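Side-chain contact in malonyl Coa-acyl carrier protein transacylase (Vibrio cholerae, PDB 3HJV), which probably transfers the malonyl group from malonyl-CoA to acyl carrier protein, the step that supplies malonyl units for bacterial fatty acid synthesis: residues A[116-121]-A[218-223]. Sequence-based numbering, arbitrary orientation. Where two conformers were deposited one is given.
Sequences IKLVEL and AKTLAE
Leu121 and Thr220 meet tip to tip. Leu121 CB stays 5.5 Å from Thr220 OG1, and CG closes this to 4.6 Å. CD1 lies farther off than CG, 5.2 Å from Thr220 OG1, while CD2 reaches that oxygen at 3.1 Å and Thr220 CB at 3.6 Å. With CG anti to the backbone N (chi1 176°), Leu121 is directed at helix 211-221; the methyl-to-oxygen distance is a little short for van der Waals contact, and no hydrogen bond joins the two segments.

The backbones stay apart, with 7.6 Å between Leu118 CA and Thr220 CA. Helices 112-128 and 211-221 flank, in sequence, the chain excursion containing four of the five strands of the mixed sheet, consistent with the FabD-type acyltransferase fold, with its small ferredoxin-like subdomain inserted into a larger alpha/beta one.

Buried Leu118 and Leu221 make the second, wholly apolar contact, their side chains crossing at about a right angle. Leu221 CD2 presses on Leu118 CD2 at 3.5 Å, tighter than usual for two methyls, and touches Leu118 CD1 at 3.9 Å. Tyr101 of helix 98-106 packs on Leu118, whereas Leu252 and Ile253 of helix 245-255 pack against Leu221.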
loop_
_atom_site.group_PDB
_atom_site.type_symbol
_atom_site.label_atom_id
_atom_site.label_comp_id
_atom_site.label_asym_id
_atom_site.label_seq_id
_atom_site.Cartn_x
_atom_site.Cartn_y
_atom_site.Cartn_z
ATOM N N ILE A 116 18.626 -11.516 -0.850
ATOM C CA ILE A 116 17.319 -11.709 -1.500
ATOM C C ILE A 116 16.694 -13.030 -1.039
ATOM O O ILE A 116 15.509 -13.064 -0.702
ATOM C CB ILE A 116 17.431 -11.649 -3.034
ATOM C CG1 ILE A 116 17.617 -10.210 -3.521
ATOM C CG2 ILE A 116 16.191 -12.249 -3.695
ATOM C CD1 ILE A 116 16.352 -9.268 -3.439
ATOM N N LYS A 117 17.483 -14.107 -1.041
ATOM C CA LYS A 117 17.017 -15.420 -0.565
ATOM C C LYS A 117 16.600 -15.342 0.895
ATOM O O LYS A 117 15.553 -15.852 1.281
ATOM C CB LYS A 117 18.124 -16.476 -0.671
ATOM C CG LYS A 117 18.127 -17.336 -1.921
ATOM C CD LYS A 117 19.122 -18.497 -1.734
ATOM C CE LYS A 117 19.076 -19.556 -2.830
ATOM N NZ LYS A 117 19.444 -19.049 -4.158
ATOM N N LEU A 118 17.430 -14.674 1.684
ATOM C CA LEU A 118 17.214 -14.539 3.101
ATOM C C LEU A 118 15.917 -13.852 3.421
ATOM O O LEU A 118 15.158 -14.334 4.273
ATOM C CB LEU A 118 18.387 -13.756 3.702
ATOM C CG LEU A 118 18.394 -13.486 5.194
ATOM C CD1 LEU A 118 18.186 -14.771 5.983
ATOM C CD2 LEU A 118 19.717 -12.766 5.593
ATOM N N VAL A 119 15.642 -12.705 2.768
ATOM C CA VAL A 119 14.406 -11.965 3.082
ATOM C C VAL A 119 13.151 -12.677 2.540
ATOM O O VAL A 119 12.078 -12.580 3.119
ATOM C CB VAL A 119 14.452 -10.460 2.703
ATOM C CG1 VAL A 119 15.629 -9.751 3.444
ATOM C CG2 VAL A 119 14.544 -10.239 1.187
ATOM N N GLU A 120 13.278 -13.382 1.426
ATOM C CA GLU A 120 12.155 -14.221 0.976
ATOM C C GLU A 120 11.811 -15.230 2.070
ATOM O O GLU A 120 10.653 -15.360 2.460
ATOM C CB GLU A 120 12.476 -14.965 -0.300
ATOM C CG GLU A 120 11.307 -15.835 -0.742
ATOM C CD GLU A 120 11.563 -16.593 -2.026
ATOM O OE1 GLU A 120 12.586 -17.331 -2.083
ATOM O OE2 GLU A 120 10.712 -16.487 -2.949
ATOM N N LEU A 121 12.826 -15.904 2.594
ATOM C CA LEU A 121 12.645 -16.882 3.662
ATOM C C LEU A 121 12.086 -16.217 4.926
ATOM O O LEU A 121 11.176 -16.758 5.562
ATOM C CB LEU A 121 13.973 -17.560 4.001
ATOM C CG LEU A 121 13.903 -18.548 5.177
ATOM C CD1 LEU A 121 12.972 -19.674 4.905
ATOM C CD2 LEU A 121 15.287 -19.094 5.584
ATOM N N ALA A 218 17.653 -18.341 12.112
ATOM C CA ALA A 218 19.027 -18.469 12.601
ATOM C C ALA A 218 19.781 -19.587 11.881
ATOM O O ALA A 218 20.980 -19.475 11.595
ATOM C CB ALA A 218 19.041 -18.701 14.096
ATOM N N LYS A 219 19.070 -20.672 11.587
ATOM C CA LYS A 219 19.674 -21.799 10.904
ATOM C C LYS A 219 20.166 -21.409 9.511
ATOM O O LYS A 219 21.184 -21.910 9.052
ATOM C CB LYS A 219 18.687 -22.958 10.792
ATOM C CG LYS A 219 18.238 -23.517 12.099
ATOM C CD LYS A 219 17.341 -24.749 11.888
ATOM C CE LYS A 219 16.954 -25.428 13.201
ATOM N NZ LYS A 219 15.966 -24.628 13.987
ATOM N N THR A 220 19.419 -20.563 8.824
ATOM C CA THR A 220 19.832 -20.093 7.525
ATOM C C THR A 220 20.936 -19.047 7.616
ATOM O O THR A 220 21.844 -19.056 6.797
ATOM C CB THR A 220 18.659 -19.569 6.694
ATOM O OG1 THR A 220 17.817 -20.686 6.359
ATOM C CG2 THR A 220 19.187 -18.978 5.412
ATOM N N LEU A 221 20.879 -18.169 8.619
ATOM C CA LEU A 221 21.929 -17.159 8.774
ATOM C C LEU A 221 23.284 -17.806 9.003
ATOM O O LEU A 221 24.309 -17.246 8.628
ATOM C CB LEU A 221 21.629 -16.176 9.910
ATOM C CG LEU A 221 20.601 -15.089 9.574
ATOM C CD1 LEU A 221 20.299 -14.281 10.803
ATOM C CD2 LEU A 221 21.106 -14.148 8.476
ATOM N N ALA A 222 23.283 -18.998 9.598
ATOM C CA ALA A 222 24.511 -19.759 9.858
ATOM C C ALA A 222 25.201 -20.168 8.544
ATOM O O ALA A 222 26.377 -20.488 8.544
ATOM C CB ALA A 222 24.205 -21.004 10.710
ATOM N N GLU A 223 24.452 -20.172 7.450
ATOM C CA GLU A 223 24.967 -20.556 6.132
ATOM C C GLU A 223 25.361 -19.399 5.197
ATOM O O GLU A 223 25.826 -19.656 4.094
ATOM C CB GLU A 223 23.886 -21.397 5.435
ATOM C CG GLU A 223 23.578 -22.677 6.146
ATOM C CD GLU A 223 22.474 -23.477 5.477
ATOM O OE1 GLU A 223 21.638 -22.867 4.753
ATOM O OE2 GLU A 223 22.445 -24.707 5.691
#